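Local coordinates for protein adenylate kinase (Schistosoma mansoni, PDB 3UMF) that catalyses the reversible transfer of a phosphoryl group between adenine nucleotides, interconverting ATP and AMP with two molecules of ADP, as an adenylate kinase, at residues N56-G61 against F111-Y116. Numbering follows the deposited sequence.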
ATOM      1  N   ASN A  56      -5.093  -1.352  11.874  1.00 37.36           N
ATOM      2  CA  ASN A  56      -3.838  -2.097  11.799  1.00 38.50           C
ATOM      3  C   ASN A  56      -3.081  -1.631  10.558  1.00 39.23           C
ATOM      4  O   ASN A  56      -3.683  -1.385   9.512  1.00 45.57           O
ATOM      5  CB  ASN A  56      -4.086  -3.603  11.741  1.00 39.17           C
ATOM      6  CG  ASN A  56      -4.691  -4.144  13.027  1.00 45.67           C
ATOM      7  OD1 ASN A  56      -5.837  -4.594  13.048  1.00 50.12           O
ATOM      8  ND2 ASN A  56      -3.915  -4.109  14.106  1.00 43.26           N
ATOM      9  N   HIS A  57      -1.767  -1.489  10.675  1.00 39.60           N
ATOM     10  CA  HIS A  57      -0.963  -0.999   9.564  1.00 41.40           C
ATOM     11  C   HIS A  57       0.071  -2.048   9.167  1.00 41.88           C
ATOM     12  O   HIS A  57       0.960  -2.388   9.949  1.00 42.45           O
ATOM     13  CB  HIS A  57      -0.295   0.329   9.933  1.00 53.32           C
ATOM     14  CG  HIS A  57       0.338   1.039   8.774  1.00 64.89           C
ATOM     15  ND1 HIS A  57       1.044   2.212   8.922  1.00 70.49           N
ATOM     16  CD2 HIS A  57       0.372   0.743   7.453  1.00 67.33           C
ATOM     17  CE1 HIS A  57       1.489   2.609   7.742  1.00 69.95           C
ATOM     18  NE2 HIS A  57       1.095   1.734   6.834  1.00 69.02           N
ATOM     19  N   LEU A  58      -0.061  -2.566   7.950  1.00 38.25           N
ATOM     20  CA  LEU A  58       0.824  -3.618   7.469  1.00 33.70           C
ATOM     21  C   LEU A  58       1.599  -3.165   6.238  1.00 29.81           C
ATOM     22  O   LEU A  58       1.058  -2.487   5.367  1.00 28.02           O
ATOM     23  CB  LEU A  58       0.019  -4.873   7.111  1.00 31.53           C
ATOM     24  CG  LEU A  58      -0.825  -5.566   8.185  1.00 42.23           C
ATOM     25  CD1 LEU A  58      -1.542  -6.764   7.578  1.00 39.98           C
ATOM     26  CD2 LEU A  58       0.030  -5.994   9.369  1.00 41.31           C
ATOM     27  N   SER A  59       2.867  -3.555   6.169  1.00 30.36           N
ATOM     28  CA  SER A  59       3.675  -3.330   4.978  1.00 35.70           C
ATOM     29  C   SER A  59       4.547  -4.556   4.744  1.00 35.45           C
ATOM     30  O   SER A  59       4.961  -5.214   5.696  1.00 34.96           O
ATOM     31  CB  SER A  59       4.535  -2.077   5.132  1.00 37.12           C
ATOM     32  OG  SER A  59       5.576  -2.277   6.071  1.00 43.60           O
ATOM     33  N   SER A  60       4.821  -4.865   3.480  1.00 34.62           N
ATOM     34  CA  SER A  60       5.606  -6.045   3.151  1.00 39.88           C
ATOM     35  C   SER A  60       7.020  -5.921   3.705  1.00 37.04           C
ATOM     36  O   SER A  60       7.576  -6.891   4.216  1.00 36.16           O
ATOM     37  CB  SER A  60       5.632  -6.283   1.639  1.00 42.33           C
ATOM     38  OG  SER A  60       6.268  -5.218   0.957  1.00 47.93           O
ATOM     39  N   GLY A  61       7.581  -4.717   3.615  1.00 30.67           N
ATOM     40  CA  GLY A  61       8.902  -4.430   4.149  1.00 31.56           C
ATOM     41  C   GLY A  61       9.055  -4.751   5.626  1.00 30.43           C
ATOM     42  O   GLY A  61      10.032  -5.384   6.027  1.00 29.88           O
ATOM     43  N   PHE A 111      -7.574  -3.204   8.157  1.00 30.92           N
ATOM     44  CA  PHE A 111      -6.160  -3.285   7.829  1.00 33.44           C
ATOM     45  C   PHE A 111      -5.836  -2.326   6.696  1.00 34.62           C
ATOM     46  O   PHE A 111      -6.456  -2.384   5.632  1.00 32.91           O
ATOM     47  CB  PHE A 111      -5.791  -4.712   7.408  1.00 28.53           C
ATOM     48  CG  PHE A 111      -5.882  -5.717   8.518  1.00 33.29           C
ATOM     49  CD1 PHE A 111      -7.082  -6.345   8.809  1.00 36.19           C
ATOM     50  CD2 PHE A 111      -4.764  -6.034   9.276  1.00 30.73           C
ATOM     51  CE1 PHE A 111      -7.166  -7.268   9.836  1.00 35.07           C
ATOM     52  CE2 PHE A 111      -4.845  -6.961  10.306  1.00 31.77           C
ATOM     53  CZ  PHE A 111      -6.046  -7.576  10.583  1.00 32.88           C
ATOM     54  N   LEU A 112      -4.884  -1.431   6.939  1.00 30.79           N
ATOM     55  CA  LEU A 112      -4.297  -0.631   5.873  1.00 31.44           C
ATOM     56  C   LEU A 112      -3.066  -1.366   5.371  1.00 32.12           C
ATOM     57  O   LEU A 112      -2.119  -1.584   6.132  1.00 33.07           O
ATOM     58  CB  LEU A 112      -3.871   0.745   6.395  1.00 33.91           C
ATOM     59  CG  LEU A 112      -4.908   1.856   6.557  1.00 35.92           C
ATOM     60  CD1 LEU A 112      -4.255   3.094   7.159  1.00 43.41           C
ATOM     61  CD2 LEU A 112      -5.543   2.194   5.224  1.00 37.40           C
ATOM     62  N   ILE A 113      -3.074  -1.769   4.105  1.00 30.38           N
ATOM     63  CA  ILE A 113      -1.882  -2.358   3.506  1.00 32.91           C
ATOM     64  C   ILE A 113      -1.161  -1.293   2.696  1.00 33.58           C
ATOM     65  O   ILE A 113      -1.637  -0.876   1.638  1.00 30.21           O
ATOM     66  CB  ILE A 113      -2.202  -3.546   2.584  1.00 33.76           C
ATOM     67  CG1 ILE A 113      -3.407  -4.336   3.101  1.00 36.55           C
ATOM     68  CG2 ILE A 113      -0.967  -4.431   2.430  1.00 33.75           C
ATOM     69  CD1 ILE A 113      -3.154  -5.112   4.370  1.00 34.25           C
ATOM     70  N   ASP A 114      -0.003  -0.874   3.192  1.00 33.57           N
ATOM     71  CA  ASP A 114       0.733   0.244   2.615  1.00 37.30           C
ATOM     72  C   ASP A 114       1.525  -0.185   1.383  1.00 38.04           C
ATOM     73  O   ASP A 114       2.372  -1.078   1.457  1.00 37.47           O
ATOM     74  CB  ASP A 114       1.669   0.843   3.675  1.00 42.68           C
ATOM     75  CG  ASP A 114       2.158   2.235   3.315  1.00 57.42           C
ATOM     76  OD1 ASP A 114       2.517   2.461   2.143  1.00 54.85           O
ATOM     77  OD2 ASP A 114       2.185   3.106   4.211  1.00 66.73           O
ATOM     78  N   GLY A 115       1.238   0.450   0.249  1.00 33.91           N
ATOM     79  CA  GLY A 115       1.967   0.198  -0.984  1.00 32.08           C
ATOM     80  C   GLY A 115       1.703  -1.176  -1.578  1.00 39.37           C
ATOM     81  O   GLY A 115       2.611  -1.809  -2.119  1.00 40.12           O
ATOM     82  N   TYR A 116       0.458  -1.634  -1.478  1.00 36.65           N
ATOM     83  CA  TYR A 116       0.060  -2.942  -1.990  1.00 31.72           C
ATOM     84  C   TYR A 116      -1.391  -2.876  -2.454  1.00 33.14           C
ATOM     85  O   TYR A 116      -2.207  -2.218  -1.817  1.00 30.42           O
ATOM     86  CB  TYR A 116       0.216  -4.000  -0.889  1.00 35.24           C
ATOM     87  CG  TYR A 116       0.110  -5.439  -1.357  1.00 38.24           C
ATOM     88  CD1 TYR A 116       1.249  -6.185  -1.632  1.00 34.15           C
ATOM     89  CD2 TYR A 116      -1.127  -6.056  -1.506  1.00 40.40           C
ATOM     90  CE1 TYR A 116       1.158  -7.504  -2.056  1.00 40.33           C
ATOM     91  CE2 TYR A 116      -1.226  -7.373  -1.930  1.00 39.78           C
ATOM     92  CZ  TYR A 116      -0.080  -8.091  -2.201  1.00 43.65           C
ATOM     93  OH  TYR A 116      -0.174  -9.400  -2.623  1.00 45.29           O
TER
HETATM   94  O   HOH W   1       3.562  -3.596   1.186  1.00 46.42           O
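His-57 reaches along its sheet face to Asp-114, two residues further down the neighbouring strand than its own bridge partner, Leu-112. Its CG lies anti to the backbone N (chi1 -169°), which puts the ring on the side of its own carbonyl carbon, forward along the strand toward Asp-114. His-57 NE2 donates to Asp-114 OD2 at 3.2 Å. The carboxylate sits at the ring edge, with the two planes only 17° apart, and OD2 accepts the bond through its anti lone pair, the one away from OD1. The bond is bent, at 144°. The other oxygen, OD1, forms a salt bridge with Lys-42, so the two carboxylate oxygens have different partners. With one partner on each oxygen, the carboxylate is probably held in its rotation.

Leu-58, Phe-111 and Ile-113 share the other face. Leu-58 CD1 touches both Phe-111 CD2, at 3.7 Å, and Ile-113 CD1, at 4.0 Å. The Leu-58 side chain meets that of Phe-111 at a slant and lies side by side with that of Ile-113, pointing the same way. Asn-56 CB packs against Phe-111 CD2 at 3.5 Å.

The backbones pair as parallel strands. Asn-56 O accepts from Leu-112 N, Leu-58 N donates to Leu-112 O, and Leu-58 O accepts from Asp-114 N at 2.9 Å. After Ser-59 and Asp-114 the chains part, and a water links Ser-60 N to Asp-114 O. Ser-59 OG caps the next helix through Asp-62 N.

Strand 56-58 is one edge strand of the parallel, Rossmann-like core sheet, and strand 110-114 separates it from strand 30-35. Helix 42-53 packs on the His-57 and Leu-112 face, while helix 90-104 packs against Asn-56 and Leu-58 on the other.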